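Local atomic coordinates of beta-lactamase (Chitinophaga pinensis, PDB entry 6N36), a protein that probably hydrolyses the amide bond of beta-lactam antibiotics with a pair of zinc ions, as a member of the metallo-beta-lactamase superfamily. Residues R77-T82 with A93-Q98; A101-N106 with A111-G116. All coordinates share one frame; numbering follows the deposited sequence.

Interaction 1 (R77-T82 with A93-Q98)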
ATOM      1  N   ARG A  77      -4.048  13.739  -8.232  1.00 22.31           N
ATOM      2  CA  ARG A  77      -5.251  14.342  -7.633  1.00 23.74           C
ATOM      3  C   ARG A  77      -5.700  13.625  -6.356  1.00 23.86           C
ATOM      4  O   ARG A  77      -6.406  14.263  -5.571  1.00 24.49           O
ATOM      5  CB  ARG A  77      -6.411  14.343  -8.630  1.00 26.19           C
ATOM      6  CG  ARG A  77      -6.211  15.270  -9.827  1.00 27.84           C
ATOM      7  CD  ARG A  77      -6.345  16.754  -9.510  1.00 31.60           C
ATOM      8  NE  ARG A  77      -5.979  17.523 -10.712  1.00 37.25           N
ATOM      9  CZ  ARG A  77      -4.749  17.997 -10.947  1.00 38.05           C
ATOM     10  NH1 ARG A  77      -3.783  17.853 -10.040  1.00 38.53           N
ATOM     11  NH2 ARG A  77      -4.490  18.600 -12.106  1.00 41.04           N
ATOM     12  N   ILE A  78      -5.405  12.335  -6.237  1.00 21.80           N
ATOM     13  CA  ILE A  78      -5.845  11.509  -5.087  1.00 21.97           C
ATOM     14  C   ILE A  78      -4.630  10.789  -4.520  1.00 20.12           C
ATOM     15  O   ILE A  78      -3.902  10.160  -5.277  1.00 19.26           O
ATOM     16  CB  ILE A  78      -6.941  10.539  -5.517  1.00 22.76           C
ATOM     17  CG1 ILE A  78      -8.132  11.312  -6.100  1.00 24.97           C
ATOM     18  CG2 ILE A  78      -7.321   9.655  -4.333  1.00 22.53           C
ATOM     19  CD1 ILE A  78      -9.241  10.438  -6.578  1.00 25.50           C
ATOM     20  N   LEU A  79      -4.546  10.794  -3.205  1.00 20.26           N
ATOM     21  CA  LEU A  79      -3.530  10.033  -2.446  1.00 19.57           C
ATOM     22  C   LEU A  79      -4.222   8.951  -1.628  1.00 19.92           C
ATOM     23  O   LEU A  79      -5.186   9.243  -0.923  1.00 20.66           O
ATOM     24  CB  LEU A  79      -2.777  10.968  -1.496  1.00 20.75           C
ATOM     25  CG  LEU A  79      -2.138  12.198  -2.120  1.00 22.79           C
ATOM     26  CD1 LEU A  79      -1.474  13.061  -1.079  1.00 24.42           C
ATOM     27  CD2 LEU A  79      -1.173  11.814  -3.157  1.00 23.50           C
ATOM     28  N   LEU A  80      -3.712   7.736  -1.740  1.00 18.71           N
ATOM     29  CA  LEU A  80      -4.153   6.560  -0.981  1.00 18.79           C
ATOM     30  C   LEU A  80      -2.939   5.895  -0.345  1.00 17.78           C
ATOM     31  O   LEU A  80      -1.788   6.111  -0.779  1.00 17.64           O
ATOM     32  CB  LEU A  80      -4.817   5.557  -1.919  1.00 18.89           C
ATOM     33  CG  LEU A  80      -6.011   6.041  -2.711  1.00 20.87           C
ATOM     34  CD1 LEU A  80      -6.473   4.955  -3.665  1.00 20.83           C
ATOM     35  CD2 LEU A  80      -7.116   6.452  -1.779  1.00 22.80           C
ATOM     36  N   THR A  81      -3.191   5.107   0.697  1.00 17.81           N
ATOM     37  CA  THR A  81      -2.159   4.259   1.308  1.00 17.27           C
ATOM     38  C   THR A  81      -2.757   2.899   1.653  1.00 16.71           C
ATOM     39  O   THR A  81      -3.951   2.821   1.989  1.00 18.16           O
ATOM     40  CB  THR A  81      -1.532   4.912   2.547  1.00 18.93           C
ATOM     41  OG1 THR A  81      -0.450   4.099   2.980  1.00 19.26           O
ATOM     42  CG2 THR A  81      -2.531   5.102   3.674  1.00 19.38           C
ATOM     43  N   THR A  82      -1.914   1.892   1.602  1.00 16.00           N
ATOM     44  CA  THR A  82      -2.277   0.558   2.102  1.00 16.64           C
ATOM     45  C   THR A  82      -2.285   0.478   3.631  1.00 17.28           C
ATOM     46  O   THR A  82      -3.067  -0.303   4.195  1.00 18.21           O
ATOM     47  CB  THR A  82      -1.419  -0.528   1.475  1.00 16.77           C
ATOM     48  OG1 THR A  82      -0.034  -0.285   1.726  1.00 18.76           O
ATOM     49  CG2 THR A  82      -1.661  -0.653  -0.014  1.00 18.41           C
ATOM     50  N   ALA A  93       2.886  13.711   3.491  1.00 22.20           N
ATOM     51  CA  ALA A  93       2.677  15.156   3.766  1.00 23.93           C
ATOM     52  C   ALA A  93       3.371  15.988   2.694  1.00 24.66           C
ATOM     53  O   ALA A  93       2.751  16.996   2.229  1.00 25.78           O
ATOM     54  CB  ALA A  93       3.150  15.538   5.144  1.00 25.00           C
ATOM     55  N   ALA A  94       4.592  15.635   2.323  1.00 23.93           N
ATOM     56  CA  ALA A  94       5.371  16.384   1.305  1.00 24.76           C
ATOM     57  C   ALA A  94       4.610  16.323  -0.012  1.00 25.01           C
ATOM     58  O   ALA A  94       4.460  17.349  -0.708  1.00 24.57           O
ATOM     59  CB  ALA A  94       6.785  15.872   1.174  1.00 25.05           C
ATOM     60  N   VAL A  95       4.173  15.130  -0.409  1.00 22.76           N
ATOM     61  CA  VAL A  95       3.462  14.987  -1.700  1.00 22.95           C
ATOM     62  C   VAL A  95       2.179  15.827  -1.658  1.00 24.43           C
ATOM     63  O   VAL A  95       1.917  16.560  -2.640  1.00 25.08           O
ATOM     64  CB  VAL A  95       3.136  13.516  -2.046  1.00 22.23           C
ATOM     65  CG1 VAL A  95       2.236  13.453  -3.257  1.00 23.48           C
ATOM     66  CG2 VAL A  95       4.405  12.730  -2.260  1.00 23.04           C
ATOM     67  N   LYS A  96       1.423  15.810  -0.564  1.00 24.18           N
ATOM     68  CA  LYS A  96       0.147  16.574  -0.479  1.00 25.58           C
ATOM     69  C   LYS A  96       0.424  18.084  -0.539  1.00 27.17           C
ATOM     70  O   LYS A  96      -0.277  18.781  -1.295  1.00 27.87           O
ATOM     71  CB  LYS A  96      -0.582  16.263   0.820  1.00 27.08           C
ATOM     72  CG  LYS A  96      -1.959  16.902   0.926  1.00 29.03           C
ATOM     73  CD  LYS A  96      -2.747  16.483   2.150  1.00 30.79           C
ATOM     74  CE  LYS A  96      -3.991  17.337   2.333  1.00 35.86           C
ATOM     75  NZ  LYS A  96      -4.674  17.048   3.609  1.00 37.96           N
ATOM     76  N   GLN A  97       1.477  18.522   0.131  1.00 27.43           N
ATOM     77  CA  GLN A  97       1.864  19.958   0.117  1.00 30.92           C
ATOM     78  C   GLN A  97       2.211  20.379  -1.314  1.00 30.79           C
ATOM     79  O   GLN A  97       1.821  21.516  -1.702  1.00 31.64           O
ATOM     80  CB  GLN A  97       3.051  20.225   1.031  1.00 32.22           C
ATOM     81  CG  GLN A  97       3.337  21.717   1.100  1.00 36.47           C
ATOM     82  CD  GLN A  97       4.621  22.013   1.814  1.00 42.85           C
ATOM     83  OE1 GLN A  97       5.383  21.109   2.176  1.00 50.27           O
ATOM     84  NE2 GLN A  97       4.864  23.301   2.002  1.00 47.35           N
ATOM     85  N   GLN A  98       2.930  19.540  -2.061  1.00 28.84           N
ATOM     86  CA  GLN A  98       3.458  19.887  -3.400  1.00 29.10           C
ATOM     87  C   GLN A  98       2.390  19.795  -4.469  1.00 28.86           C
ATOM     88  O   GLN A  98       2.632  20.444  -5.526  1.00 31.08           O
ATOM     89  CB  GLN A  98       4.667  19.016  -3.737  1.00 28.36           C
ATOM     90  CG  GLN A  98       5.845  19.343  -2.868  1.00 30.38           C
ATOM     91  CD  GLN A  98       6.985  18.393  -3.132  1.00 32.59           C
ATOM     92  OE1 GLN A  98       7.361  18.173  -4.279  1.00 35.18           O
ATOM     93  NE2 GLN A  98       7.553  17.844  -2.057  1.00 34.54           N
TER
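Val95 is the first residue of the helical segment 93-98 to meet strand residues 77-80, and it does so through one methyl: CG1 lies 3.8 Å from CD2 of Leu79. With CG1 anti to the backbone N (chi1 171°), this branch of the valine is turned down to the strand. One residue on, Lys96 offers the base of its side chain. Its CB is 3.8 Å from Leu79 CD1, and the same methyl lies 3.9 Å from Lys96 CA, so it rests against the helix backbone itself. Beyond CB the lysine runs extended and leaves the contact, carrying NZ to a hydrogen bond with the backbone O of Lys134 and a long, weak ion pair with Asp136.

Leu79 thus shares its two methyls between successive helix residues, CD2 to Val95 and CD1 to Lys96, and its side chain runs obliquely to both. Ala101 and Met103 also touch it, whereas the neighbouring strand residues Ile78 and Leu80 touch strand 144-147, on the other face of the sheet.

The contact between the two segments is apolar and modest in area, with a buried leucine and valine and only the aliphatic root of a lysine. Nonpolar packing seats helix 92-99 on strand 76-80, and the lysine's charge is left to the loop that holds Lys134 and Asp136.

Interaction 2 (A101-N106 with A111-G116)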
ATOM      1  N   ALA A 101      -3.160  17.366  -3.784  1.00 25.59           N
ATOM      2  CA  ALA A 101      -4.034  16.191  -3.953  1.00 24.92           C
ATOM      3  C   ALA A 101      -4.867  15.958  -2.692  1.00 26.52           C
ATOM      4  O   ALA A 101      -4.471  16.455  -1.584  1.00 27.24           O
ATOM      5  CB  ALA A 101      -3.172  14.999  -4.284  1.00 24.03           C
ATOM      6  N   LYS A 102      -6.001  15.275  -2.862  1.00 25.96           N
ATOM      7  CA  LYS A 102      -6.890  14.904  -1.744  1.00 26.87           C
ATOM      8  C   LYS A 102      -6.360  13.632  -1.096  1.00 24.28           C
ATOM      9  O   LYS A 102      -6.150  12.655  -1.799  1.00 24.19           O
ATOM     10  CB  LYS A 102      -8.319  14.662  -2.234  1.00 29.70           C
ATOM     11  CG  LYS A 102      -9.014  15.888  -2.817  1.00 35.95           C
ATOM     12  CD  LYS A 102     -10.455  15.527  -3.105  1.00 41.40           C
ATOM     13  CE  LYS A 102     -11.185  16.425  -4.075  1.00 46.88           C
ATOM     14  NZ  LYS A 102     -12.305  15.682  -4.711  1.00 50.04           N
ATOM     15  N   MET A 103      -6.138  13.663   0.207  1.00 24.50           N
ATOM     16  CA  MET A 103      -5.801  12.442   0.991  1.00 25.07           C
ATOM     17  C   MET A 103      -7.076  11.686   1.327  1.00 24.80           C
ATOM     18  O   MET A 103      -7.914  12.219   2.058  1.00 26.98           O
ATOM     19  CB  MET A 103      -5.109  12.768   2.306  1.00 25.97           C
ATOM     20  CG  MET A 103      -4.692  11.504   3.028  1.00 25.55           C
ATOM     21  SD  MET A 103      -3.193  10.783   2.306  1.00 25.90           S
ATOM     22  CE  MET A 103      -3.671   9.052   2.251  1.00 25.39           C
ATOM     23  N   MET A 104      -7.214  10.455   0.857  1.00 23.28           N
ATOM     24  CA  MET A 104      -8.386   9.606   1.175  1.00 24.46           C
ATOM     25  C   MET A 104      -7.855   8.397   1.974  1.00 23.75           C
ATOM     26  O   MET A 104      -6.877   7.741   1.538  1.00 23.85           O
ATOM     27  CB  MET A 104      -9.141   9.198  -0.075  1.00 25.75           C
ATOM     28  CG  MET A 104      -9.481  10.386  -0.935  1.00 27.95           C
ATOM     29  SD  MET A 104     -10.654   9.908  -2.213  1.00 29.47           S
ATOM     30  CE  MET A 104     -10.956  11.476  -3.016  1.00 32.37           C
ATOM     31  N   VAL A 105      -8.379   8.209   3.187  1.00 24.75           N
ATOM     32  CA  VAL A 105      -7.814   7.245   4.172  1.00 24.72           C
ATOM     33  C   VAL A 105      -8.950   6.497   4.858  1.00 24.04           C
ATOM     34  O   VAL A 105     -10.003   7.107   5.169  1.00 25.05           O
ATOM     35  CB  VAL A 105      -6.860   7.893   5.177  1.00 26.45           C
ATOM     36  CG1 VAL A 105      -7.559   8.888   6.076  1.00 28.40           C
ATOM     37  CG2 VAL A 105      -6.108   6.843   5.990  1.00 26.97           C
ATOM     38  N   ASN A 106      -8.765   5.206   5.000  1.00 23.31           N
ATOM     39  CA  ASN A 106      -9.565   4.338   5.879  1.00 23.70           C
ATOM     40  C   ASN A 106      -9.828   5.067   7.195  1.00 24.23           C
ATOM     41  O   ASN A 106      -8.922   5.520   7.831  1.00 23.22           O
ATOM     42  CB  ASN A 106      -8.837   3.012   6.095  1.00 23.01           C
ATOM     43  CG  ASN A 106      -9.656   1.920   6.743  1.00 24.74           C
ATOM     44  OD1 ASN A 106     -10.592   2.204   7.490  1.00 28.60           O
ATOM     45  ND2 ASN A 106      -9.217   0.697   6.569  1.00 24.58           N
ATOM     46  N   ALA A 111      -6.809   8.697  12.439  1.00 27.91           N
ATOM     47  CA  ALA A 111      -6.165   9.320  13.612  1.00 27.95           C
ATOM     48  C   ALA A 111      -4.661   9.045  13.600  1.00 27.07           C
ATOM     49  O   ALA A 111      -3.876   9.974  13.814  1.00 28.01           O
ATOM     50  CB  ALA A 111      -6.796   8.853  14.888  1.00 29.37           C
ATOM     51  N   LEU A 112      -4.282   7.834  13.214  1.00 24.81           N
ATOM     52  CA  LEU A 112      -2.843   7.467  13.149  1.00 24.63           C
ATOM     53  C   LEU A 112      -2.134   8.332  12.109  1.00 23.90           C
ATOM     54  O   LEU A 112      -1.047   8.819  12.337  1.00 25.31           O
ATOM     55  CB  LEU A 112      -2.774   5.983  12.815  1.00 23.81           C
ATOM     56  CG  LEU A 112      -1.376   5.362  12.777  1.00 23.79           C
ATOM     57  CD1 LEU A 112      -0.705   5.465  14.134  1.00 24.41           C
ATOM     58  CD2 LEU A 112      -1.465   3.895  12.360  1.00 23.36           C
ATOM     59  N   LEU A 113      -2.706   8.478  10.935  1.00 24.35           N
ATOM     60  CA  LEU A 113      -2.101   9.325   9.881  1.00 24.28           C
ATOM     61  C   LEU A 113      -2.021  10.787  10.349  1.00 25.92           C
ATOM     62  O   LEU A 113      -1.060  11.443  10.071  1.00 25.45           O
ATOM     63  CB  LEU A 113      -2.967   9.170   8.624  1.00 24.40           C
ATOM     64  CG  LEU A 113      -2.361   9.804   7.374  1.00 25.19           C
ATOM     65  CD1 LEU A 113      -1.042   9.122   6.989  1.00 26.00           C
ATOM     66  CD2 LEU A 113      -3.373   9.749   6.269  1.00 26.09           C
ATOM     67  N   ALA A 114      -3.039  11.256  11.053  1.00 27.31           N
ATOM     68  CA  ALA A 114      -3.142  12.668  11.499  1.00 30.07           C
ATOM     69  C   ALA A 114      -2.217  12.941  12.706  1.00 31.46           C
ATOM     70  O   ALA A 114      -1.870  14.123  12.945  1.00 32.46           O
ATOM     71  CB  ALA A 114      -4.595  12.983  11.761  1.00 31.66           C
ATOM     72  N   ASP A 115      -1.683  11.928  13.360  1.00 29.96           N
ATOM     73  CA  ASP A 115      -0.780  12.141  14.511  1.00 31.97           C
ATOM     74  C   ASP A 115       0.627  11.662  14.223  1.00 31.55           C
ATOM     75  O   ASP A 115       1.441  11.720  15.135  1.00 33.81           O
ATOM     76  CB  ASP A 115      -1.426  11.570  15.761  1.00 32.15           C
ATOM     77  CG  ASP A 115      -1.482  10.078  15.910  1.00 32.45           C
ATOM     78  OD1 ASP A 115      -0.639   9.392  15.346  1.00 32.61           O
ATOM     79  OD2 ASP A 115      -2.316   9.638  16.766  1.00 36.19           O
ATOM     80  N   GLY A 116       0.925  11.298  12.971  1.00 30.47           N
ATOM     81  CA  GLY A 116       2.311  11.004  12.580  1.00 29.79           C
ATOM     82  C   GLY A 116       2.821   9.712  13.195  1.00 29.97           C
ATOM     83  O   GLY A 116       4.051   9.498  13.273  1.00 28.09           O
TER
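Leu113 reaches from helix 110-114 to strand 102-106 with a single methyl, CD2, which is received by two strand side chains, Met103 and Val105. Its CG stands anti to the backbone N (chi1 -171°), a setting that projects the branched end from the helix down to the sheet.

Met103 and Leu113 approach tip to tip. The methionine starts out with CG anti to its own N, then bends at chi2 (78°) and again at chi3, and the bent chain lays CG, SD and CE together against one side of the leucine methyl: CG is 3.9 Å from Leu113 CD2, while SD and CE are each 4.1 Å from that same carbon. Val105, two residues along on the same face of the strand, adds a second wall. Its CG2 is 4.0 Å from Leu113 CD2 and its CB 4.1 Å away; here the valine and leucine lie alongside, pointing opposite ways. CG1 of Val105 sits between N and C of its own backbone (chi1 65°), and CG2, anti to the backbone N, makes the nearer approach to the leucine, with CG1 only slightly farther off.

Met104, between them, turns to the other face of the sheet, against Leu80 and strand 137-139. Phe130 also touches Leu113, and Val133 and Ala135 pack on Met103 and Val105, so the following loop helps complete this buried patch.

Here the alternate residues Met103 and Val105 face helix 110-114 within the beta-alpha-beta unit of strand 102-106, helix 110-114 and strand 137-139. The unit belongs to the alpha-beta/beta-alpha sandwich of the metallo-beta-lactamases, and the Leu113 side chain lies about 12 Å from a bound zinc ion.

Both interactions press a helix onto the same face of one sheet, on its adjacent parallel strands 76-80 and 102-106, and their centres are about 9 Å apart. They follow in series along the chain, with helix 92-99 leading into strand 102-106. The strands are joined by backbone bonds such as Leu79 N to Lys102 O, at 2.8 Å, and CE of Met103 packs on Leu79 O. Both contacts are buried and apolar. Interaction 1 includes a partly exposed lysine at its border, whereas in interaction 2 all three touching residues are buried. Interaction 1 also lies on the strand leading to the zinc ligands His83 and His85.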